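Local coordinates for minor capsid protein (Cafeteriavirus-dependent mavirus, PDB 6G42), which builds the penton of the mavirus capsid as an assembly of five single jelly-roll subunits, probably closing the vertices of the shell, at residues 134-137 against 142-145; 104-109 against 193-198; 149-154 against 184-189. One frame throughout, in Å; residues are numbered along the deposited sequence.

In the fold
Interaction 2 opens first along the chain, at the start of helix 106-120, and closes last, in the loop before strand 201-207. The other two contacts fall within this long excursion. Interaction 1 follows the helix and closes a short hairpin between strands 132-136 and 141-145. Interaction 3 then runs from helix 148-153 to the turn leading into strand 187-189. Interactions 1 and 3 follow one another without crossing, and they meet in one sheet, where strand 187-189 lies beside 141-145. Interactions 1 and 2 also touch, through Phe135 and Phe142 against Tyr106 and Leu198. Interactions 2 and 3 share no direct touch.

Interaction 1: residues 134-137 against 142-145; sequences SFNK and FEIT
The carbonyl oxygen of Ser134 is met by two groups of the facing strand. Glu143 N donates a hydrogen bond to Ser134 O at 2.9 Å. Phe142 CA adds a CA-H...O contact to the same oxygen at 3.3 Å. Ser134 N returns a bond of 3.0 Å to Glu143 O. Ser134 and Glu143 are therefore an antiparallel hydrogen-bonded pair, and Phe135 and Phe142 are the next, non-hydrogen-bonded pair.

The two faces of the hairpin differ in character. On one, Phe135 presents a ring edge to the face of Phe142, with the centroids 4.8 Å apart and the planes at 53°. Phe135 CD1 does the touching. With CG anti to the backbone N (chi1 -180°), Phe135 brings CD1 over the centre of the Phe142 ring. On the face of Ser134 and Glu143, the carboxylate of Glu143 reaches across to Asn136. Asn136 ND2 donates to Glu143 OE2 at 3.1 Å. The acceptor lies close to the amide plane, but the N-H comes down on OE2 from above the carboxylate. Lys137 forms a salt bridge with Glu170 of a neighbouring subunit.

Phe166 gives Phe142 a second edge-to-face partner. This is a beta hairpin, and strand 187-189 extends it into a three-stranded antiparallel sheet. The phenylalanine face packs on the start of helix 106-120 through Tyr106.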
loop_
_atom_site.group_PDB
_atom_site.type_symbol
_atom_site.label_atom_id
_atom_site.label_comp_id
_atom_site.label_asym_id
_atom_site.label_seq_id
_atom_site.Cartn_x
_atom_site.Cartn_y
_atom_site.Cartn_z
ATOM N N SER C 134 -11.547 14.430 26.184
ATOM C CA SER C 134 -11.303 15.267 25.000
ATOM C C SER C 134 -10.928 14.446 23.767
ATOM O O SER C 134 -10.703 13.241 23.854
ATOM C CB SER C 134 -10.201 16.296 25.288
ATOM O OG SER C 134 -8.926 15.674 25.379
ATOM N N PHE C 135 -10.873 15.130 22.626
ATOM C CA PHE C 135 -10.444 14.549 21.356
ATOM C C PHE C 135 -9.154 15.211 20.896
ATOM O O PHE C 135 -9.095 16.427 20.752
ATOM C CB PHE C 135 -11.511 14.748 20.286
ATOM C CG PHE C 135 -11.141 14.172 18.944
ATOM C CD1 PHE C 135 -11.035 12.793 18.768
ATOM C CD2 PHE C 135 -10.896 15.004 17.850
ATOM C CE1 PHE C 135 -10.695 12.260 17.533
ATOM C CE2 PHE C 135 -10.557 14.476 16.611
ATOM C CZ PHE C 135 -10.457 13.102 16.452
ATOM N N ASN C 136 -8.136 14.397 20.650
ATOM C CA ASN C 136 -6.864 14.877 20.134
ATOM C C ASN C 136 -6.926 14.996 18.603
ATOM O O ASN C 136 -7.016 13.985 17.908
ATOM C CB ASN C 136 -5.759 13.911 20.563
ATOM C CG ASN C 136 -4.364 14.499 20.417
ATOM O OD1 ASN C 136 -4.093 15.288 19.513
ATOM N ND2 ASN C 136 -3.465 14.104 21.311
ATOM N N LYS C 137 -6.871 16.227 18.094
ATOM C CA LYS C 137 -6.827 16.499 16.642
ATOM C C LYS C 137 -5.651 15.824 15.931
ATOM O O LYS C 137 -5.793 15.334 14.810
ATOM C CB LYS C 137 -6.703 18.001 16.376
ATOM C CG LYS C 137 -7.907 18.850 16.727
ATOM C CD LYS C 137 -7.585 20.320 16.473
ATOM C CE LYS C 137 -8.786 21.228 16.674
ATOM N NZ LYS C 137 -9.288 21.229 18.079
ATOM N N PHE C 142 -9.198 9.738 21.324
ATOM C CA PHE C 142 -9.743 10.430 22.488
ATOM C C PHE C 142 -8.850 10.194 23.702
ATOM O O PHE C 142 -8.286 9.105 23.865
ATOM C CB PHE C 142 -11.172 9.969 22.772
ATOM C CG PHE C 142 -12.162 10.407 21.731
ATOM C CD1 PHE C 142 -12.341 9.663 20.570
ATOM C CD2 PHE C 142 -12.915 11.568 21.905
ATOM C CE1 PHE C 142 -13.254 10.064 19.603
ATOM C CE2 PHE C 142 -13.830 11.974 20.940
ATOM C CZ PHE C 142 -14.000 11.221 19.786
ATOM N N GLU C 143 -8.734 11.224 24.540
ATOM C CA GLU C 143 -7.861 11.211 25.720
ATOM C C GLU C 143 -8.640 11.546 26.987
ATOM O O GLU C 143 -9.596 12.325 26.948
ATOM C CB GLU C 143 -6.737 12.237 25.558
ATOM C CG GLU C 143 -5.852 12.024 24.343
ATOM C CD GLU C 143 -4.716 13.024 24.278
ATOM O OE1 GLU C 143 -4.971 14.237 24.414
ATOM O OE2 GLU C 143 -3.562 12.601 24.069
ATOM N N ILE C 144 -8.212 10.960 28.104
ATOM C CA ILE C 144 -8.733 11.289 29.432
ATOM C C ILE C 144 -7.572 11.838 30.249
ATOM O O ILE C 144 -6.552 11.162 30.412
ATOM C CB ILE C 144 -9.356 10.058 30.131
ATOM C CG1 ILE C 144 -10.625 9.616 29.395
ATOM C CG2 ILE C 144 -9.710 10.363 31.584
ATOM C CD1 ILE C 144 -11.009 8.171 29.635
ATOM N N THR C 145 -7.737 13.064 30.746
ATOM C CA THR C 145 -6.744 13.726 31.600
ATOM C C THR C 145 -7.226 13.713 33.050
ATOM O O THR C 145 -8.397 13.990 33.322
ATOM C CB THR C 145 -6.476 15.167 31.132
ATOM O OG1 THR C 145 -6.025 15.139 29.775
ATOM C CG2 THR C 145 -5.412 15.849 31.998
#

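Interaction 2: residues 104-109 against 193-198; sequences YDYVDV and STLEFL
The first turn of helix 106-120 faces the loop 193-198 with Tyr106 CA 8.5 Å from Leu195 CA, so side chains have to bridge the gap. Asp105 is the N-cap of that turn. Its OD1 accepts from Val107 N at 2.8 Å.

The Tyr106 ring does most of the bridging. Leu195 CD2 lies over one face in a CH-pi contact, 4.0 Å from the ring centroid and 16° off the normal. It is displaced toward CD2 of the ring. Leu198 approaches obliquely near CE1 and CD1, on the same side of the ring plane as Leu195, with Leu198 CB 3.7 Å from Tyr106 CE1. Leu198 N bonds back to Leu195 O at 3.1 Å, which helps to keep the two leucines on one turn.

Asn245 binds both Tyr106 N and Asp105 OD1. The Tyr106 hydroxyl has a weak hydrogen bond to Leu65 O.

The contact joins the start of helix 106-120 to the loop between strands 187-189 and 201-207, and Phe135 and Phe142 of the hairpin adjoin the same apolar cluster. No hydrogen bond crosses between the two segments. Being buried and apolar, the join rests on shape and ring contact.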
loop_
_atom_site.group_PDB
_atom_site.type_symbol
_atom_site.label_atom_id
_atom_site.label_comp_id
_atom_site.label_asym_id
_atom_site.label_seq_id
_atom_site.Cartn_x
_atom_site.Cartn_y
_atom_site.Cartn_z
ATOM N N TYR C 104 -20.803 17.197 13.238
ATOM C CA TYR C 104 -19.818 17.310 12.151
ATOM C C TYR C 104 -18.352 17.450 12.598
ATOM O O TYR C 104 -17.483 17.775 11.788
ATOM C CB TYR C 104 -20.224 18.479 11.240
ATOM C CG TYR C 104 -21.513 18.221 10.488
ATOM C CD1 TYR C 104 -22.757 18.447 11.085
ATOM C CD2 TYR C 104 -21.493 17.729 9.181
ATOM C CE1 TYR C 104 -23.938 18.193 10.398
ATOM C CE2 TYR C 104 -22.669 17.470 8.488
ATOM C CZ TYR C 104 -23.888 17.707 9.098
ATOM O OH TYR C 104 -25.051 17.446 8.402
ATOM N N ASP C 105 -18.072 17.156 13.864
ATOM C CA ASP C 105 -16.740 17.352 14.438
ATOM C C ASP C 105 -16.582 16.457 15.673
ATOM O O ASP C 105 -17.386 16.529 16.602
ATOM C CB ASP C 105 -16.555 18.827 14.813
ATOM C CG ASP C 105 -15.108 19.192 15.110
ATOM O OD1 ASP C 105 -14.382 18.404 15.761
ATOM O OD2 ASP C 105 -14.696 20.295 14.699
ATOM N N TYR C 106 -15.538 15.627 15.688
ATOM C CA TYR C 106 -15.285 14.723 16.821
ATOM C C TYR C 106 -14.801 15.433 18.083
ATOM O O TYR C 106 -14.826 14.836 19.162
ATOM C CB TYR C 106 -14.322 13.585 16.432
ATOM C CG TYR C 106 -14.947 12.598 15.460
ATOM C CD1 TYR C 106 -16.093 11.871 15.807
ATOM C CD2 TYR C 106 -14.413 12.403 14.191
ATOM C CE1 TYR C 106 -16.680 10.989 14.917
ATOM C CE2 TYR C 106 -14.995 11.515 13.303
ATOM C CZ TYR C 106 -16.123 10.812 13.671
ATOM O OH TYR C 106 -16.699 9.941 12.778
ATOM N N VAL C 107 -14.370 16.690 17.951
ATOM C CA VAL C 107 -14.077 17.543 19.114
ATOM C C VAL C 107 -15.365 17.758 19.909
ATOM O O VAL C 107 -15.368 17.589 21.133
ATOM C CB VAL C 107 -13.456 18.909 18.722
ATOM C CG1 VAL C 107 -13.243 19.788 19.948
ATOM C CG2 VAL C 107 -12.124 18.719 18.000
ATOM N N ASP C 108 -16.444 18.110 19.203
ATOM C CA ASP C 108 -17.767 18.321 19.812
ATOM C C ASP C 108 -18.330 17.068 20.480
ATOM O O ASP C 108 -19.017 17.164 21.499
ATOM C CB ASP C 108 -18.781 18.825 18.772
ATOM C CG ASP C 108 -18.472 20.230 18.267
ATOM O OD1 ASP C 108 -17.944 21.062 19.038
ATOM O OD2 ASP C 108 -18.779 20.504 17.090
ATOM N N VAL C 109 -18.054 15.902 19.899
ATOM C CA VAL C 109 -18.444 14.626 20.507
ATOM C C VAL C 109 -17.707 14.454 21.840
ATOM O O VAL C 109 -18.290 13.994 22.821
ATOM C CB VAL C 109 -18.200 13.435 19.545
ATOM C CG1 VAL C 109 -18.408 12.090 20.234
ATOM C CG2 VAL C 109 -19.132 13.535 18.347
ATOM N N SER C 193 -7.260 4.096 16.981
ATOM C CA SER C 193 -8.337 4.961 16.507
ATOM C C SER C 193 -9.647 4.173 16.427
ATOM O O SER C 193 -9.645 3.024 15.989
ATOM C CB SER C 193 -7.984 5.541 15.136
ATOM O OG SER C 193 -8.921 6.529 14.743
ATOM N N THR C 194 -10.745 4.790 16.878
ATOM C CA THR C 194 -12.090 4.173 16.845
ATOM C C THR C 194 -13.152 5.036 16.134
ATOM O O THR C 194 -14.352 4.879 16.366
ATOM C CB THR C 194 -12.602 3.823 18.268
ATOM O OG1 THR C 194 -12.829 5.024 19.020
ATOM C CG2 THR C 194 -11.615 2.926 18.997
ATOM N N LEU C 195 -12.711 5.910 15.234
ATOM C CA LEU C 195 -13.621 6.756 14.471
ATOM C C LEU C 195 -14.539 5.925 13.560
ATOM O O LEU C 195 -15.654 6.339 13.260
ATOM C CB LEU C 195 -12.835 7.783 13.650
ATOM C CG LEU C 195 -11.822 8.679 14.385
ATOM C CD1 LEU C 195 -11.225 9.704 13.428
ATOM C CD2 LEU C 195 -12.453 9.376 15.585
ATOM N N GLU C 196 -14.068 4.756 13.133
ATOM C CA GLU C 196 -14.888 3.772 12.401
ATOM C C GLU C 196 -16.141 3.301 13.164
ATOM O O GLU C 196 -17.137 2.950 12.540
ATOM C CB GLU C 196 -14.030 2.563 11.975
ATOM C CG GLU C 196 -13.467 1.737 13.125
ATOM C CD GLU C 196 -12.486 0.659 12.689
ATOM O OE1 GLU C 196 -12.734 -0.005 11.662
ATOM O OE2 GLU C 196 -11.476 0.450 13.394
ATOM N N PHE C 197 -16.071 3.286 14.499
ATOM C CA PHE C 197 -17.214 2.946 15.389
ATOM C C PHE C 197 -18.203 4.093 15.635
ATOM O O PHE C 197 -19.260 3.874 16.232
ATOM C CB PHE C 197 -16.700 2.483 16.766
ATOM C CG PHE C 197 -16.177 1.074 16.787
ATOM C CD1 PHE C 197 -14.942 0.769 16.222
ATOM C CD2 PHE C 197 -16.905 0.054 17.399
ATOM C CE1 PHE C 197 -14.453 -0.525 16.241
ATOM C CE2 PHE C 197 -16.423 -1.244 17.421
ATOM C CZ PHE C 197 -15.195 -1.535 16.840
ATOM N N LEU C 198 -17.836 5.305 15.220
ATOM C CA LEU C 198 -18.622 6.521 15.452
ATOM C C LEU C 198 -19.355 7.039 14.210
ATOM O O LEU C 198 -20.451 7.594 14.322
ATOM C CB LEU C 198 -17.701 7.619 16.005
ATOM C CG LEU C 198 -16.873 7.278 17.260
ATOM C CD1 LEU C 198 -16.052 8.477 17.709
ATOM C CD2 LEU C 198 -17.737 6.802 18.417
#

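Interaction 3: residues 149-154 against 184-189; sequences NFRNGH and NEDVET
The guanidinium of Arg151 lies flat against the backbone of the turn 184-186. One face is covered by Glu185 C and Asp186 CA, with Glu185 C 3.3 Å above the plane and toward the rim. At the edge, near the plane, Asn184 O comes within 3.3 Å of Arg151 NH1. The other terminal nitrogen, Arg151 NH2, makes a salt bridge to Asp186 OD1 at 2.7 Å. The carboxylate does not lie alongside the guanidinium. The two planes stand 77° apart, and a single oxygen does the touching.

The arginine chain bends at chi3 (-90°), which turns the flat group against the turn. Arg151 NE has a weak hydrogen bond to Thr147 O, in the link before the helix, and this should help to limit rotation of the group. Asn184 N donates to Glu188 OE2 at 2.9 Å. That carboxylate does not touch the arginine, since Glu188 OE2 is 6.5 Å from Arg151 NH1, but its charge would probably still favour the cation.

Asn184, Glu185 and Asp186 are exposed, so solvent probably weakens the ion pair. The backbone of Asp186 pairs with Thr146, just before strand 187-189. The arrangement is a surface salt bridge with a guanidinium laid over peptide backbone. It ties the short helix 148-153 to the turn entering strand 187-189, in a small lobe that appears to lie outside the main jelly-roll sheets.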
loop_
_atom_site.group_PDB
_atom_site.type_symbol
_atom_site.label_atom_id
_atom_site.label_comp_id
_atom_site.label_asym_id
_atom_site.label_seq_id
_atom_site.Cartn_x
_atom_site.Cartn_y
_atom_site.Cartn_z
ATOM N N ASN C 149 -4.531 12.314 42.665
ATOM C CA ASN C 149 -5.489 12.192 43.769
ATOM C C ASN C 149 -6.839 11.590 43.327
ATOM O O ASN C 149 -7.460 10.838 44.088
ATOM C CB ASN C 149 -5.693 13.564 44.431
ATOM C CG ASN C 149 -6.533 13.497 45.698
ATOM O OD1 ASN C 149 -6.515 12.500 46.422
ATOM N ND2 ASN C 149 -7.266 14.569 45.977
ATOM N N PHE C 150 -7.280 11.922 42.110
ATOM C CA PHE C 150 -8.501 11.347 41.527
ATOM C C PHE C 150 -8.360 9.843 41.287
ATOM O O PHE C 150 -9.267 9.076 41.611
ATOM C CB PHE C 150 -8.873 12.047 40.209
ATOM C CG PHE C 150 -10.133 11.508 39.569
ATOM C CD1 PHE C 150 -10.082 10.432 38.687
ATOM C CD2 PHE C 150 -11.372 12.066 39.857
ATOM C CE1 PHE C 150 -11.239 9.925 38.109
ATOM C CE2 PHE C 150 -12.532 11.565 39.277
ATOM C CZ PHE C 150 -12.466 10.493 38.403
ATOM N N ARG C 151 -7.233 9.441 40.705
ATOM C CA ARG C 151 -6.962 8.030 40.384
ATOM C C ARG C 151 -6.889 7.124 41.616
ATOM O O ARG C 151 -7.288 5.959 41.550
ATOM C CB ARG C 151 -5.667 7.908 39.579
ATOM C CG ARG C 151 -5.804 8.306 38.117
ATOM C CD ARG C 151 -4.442 8.379 37.442
ATOM N NE ARG C 151 -3.839 9.713 37.527
ATOM C CZ ARG C 151 -2.538 9.986 37.398
ATOM N NH1 ARG C 151 -1.642 9.023 37.194
ATOM N NH2 ARG C 151 -2.118 11.245 37.488
ATOM N N ASN C 152 -6.362 7.657 42.718
ATOM C CA ASN C 152 -6.358 6.953 44.008
ATOM C C ASN C 152 -7.770 6.835 44.588
ATOM O O ASN C 152 -8.136 5.790 45.127
ATOM C CB ASN C 152 -5.437 7.657 45.016
ATOM C CG ASN C 152 -3.962 7.537 44.652
ATOM O OD1 ASN C 152 -3.476 6.450 44.334
ATOM N ND2 ASN C 152 -3.239 8.653 44.706
ATOM N N GLY C 153 -8.550 7.909 44.467
ATOM C CA GLY C 153 -9.910 7.957 45.005
ATOM C C GLY C 153 -10.960 7.229 44.183
ATOM O O GLY C 153 -11.637 6.331 44.685
ATOM N N HIS C 154 -11.089 7.622 42.918
ATOM C CA HIS C 154 -12.236 7.239 42.081
ATOM C C HIS C 154 -11.856 6.633 40.729
ATOM O O HIS C 154 -10.693 6.655 40.318
ATOM C CB HIS C 154 -13.124 8.466 41.837
ATOM C CG HIS C 154 -13.490 9.211 43.084
ATOM N ND1 HIS C 154 -12.694 10.199 43.626
ATOM C CD2 HIS C 154 -14.568 9.111 43.895
ATOM C CE1 HIS C 154 -13.269 10.678 44.714
ATOM N NE2 HIS C 154 -14.408 10.035 44.900
ATOM N N ASN C 184 -3.523 4.982 34.591
ATOM C CA ASN C 184 -2.231 4.945 35.310
ATOM C C ASN C 184 -1.350 6.197 35.211
ATOM O O ASN C 184 -0.345 6.288 35.920
ATOM C CB ASN C 184 -1.417 3.737 34.833
ATOM C CG ASN C 184 -1.941 2.427 35.389
ATOM O OD1 ASN C 184 -2.113 2.282 36.600
ATOM N ND2 ASN C 184 -2.186 1.461 34.512
ATOM N N GLU C 185 -1.710 7.146 34.346
ATOM C CA GLU C 185 -0.892 8.347 34.103
ATOM C C GLU C 185 -1.766 9.591 33.951
ATOM O O GLU C 185 -2.991 9.486 33.832
ATOM C CB GLU C 185 -0.012 8.147 32.865
ATOM C CG GLU C 185 0.722 6.808 32.858
ATOM C CD GLU C 185 1.806 6.704 31.807
ATOM O OE1 GLU C 185 1.652 7.297 30.718
ATOM O OE2 GLU C 185 2.808 6.004 32.071
ATOM N N ASP C 186 -1.124 10.764 33.975
ATOM C CA ASP C 186 -1.825 12.060 33.909
ATOM C C ASP C 186 -2.739 12.108 32.694
ATOM O O ASP C 186 -3.951 12.289 32.828
ATOM C CB ASP C 186 -0.837 13.245 33.851
ATOM C CG ASP C 186 -0.413 13.762 35.232
ATOM O OD1 ASP C 186 -0.973 13.337 36.265
ATOM O OD2 ASP C 186 0.488 14.629 35.278
ATOM N N VAL C 187 -2.137 11.919 31.524
ATOM C CA VAL C 187 -2.846 11.912 30.246
ATOM C C VAL C 187 -2.817 10.486 29.688
ATOM O O VAL C 187 -1.761 9.999 29.281
ATOM C CB VAL C 187 -2.199 12.903 29.248
ATOM C CG1 VAL C 187 -2.930 12.902 27.908
ATOM C CG2 VAL C 187 -2.183 14.312 29.833
ATOM N N GLU C 188 -3.977 9.827 29.689
ATOM C CA GLU C 188 -4.145 8.483 29.108
ATOM C C GLU C 188 -4.926 8.568 27.791
ATOM O O GLU C 188 -5.941 9.262 27.706
ATOM C CB GLU C 188 -4.872 7.551 30.086
ATOM C CG GLU C 188 -4.019 7.063 31.255
ATOM C CD GLU C 188 -3.100 5.893 30.918
ATOM O OE1 GLU C 188 -2.952 5.527 29.730
ATOM O OE2 GLU C 188 -2.514 5.328 31.866
ATOM N N THR C 189 -4.445 7.844 26.781
ATOM C CA THR C 189 -5.010 7.884 25.427
ATOM C C THR C 189 -5.371 6.476 24.947
ATOM O O THR C 189 -4.869 5.487 25.473
ATOM C CB THR C 189 -4.037 8.577 24.429
ATOM O OG1 THR C 189 -4.606 8.586 23.112
ATOM C CG2 THR C 189 -2.672 7.893 24.386
#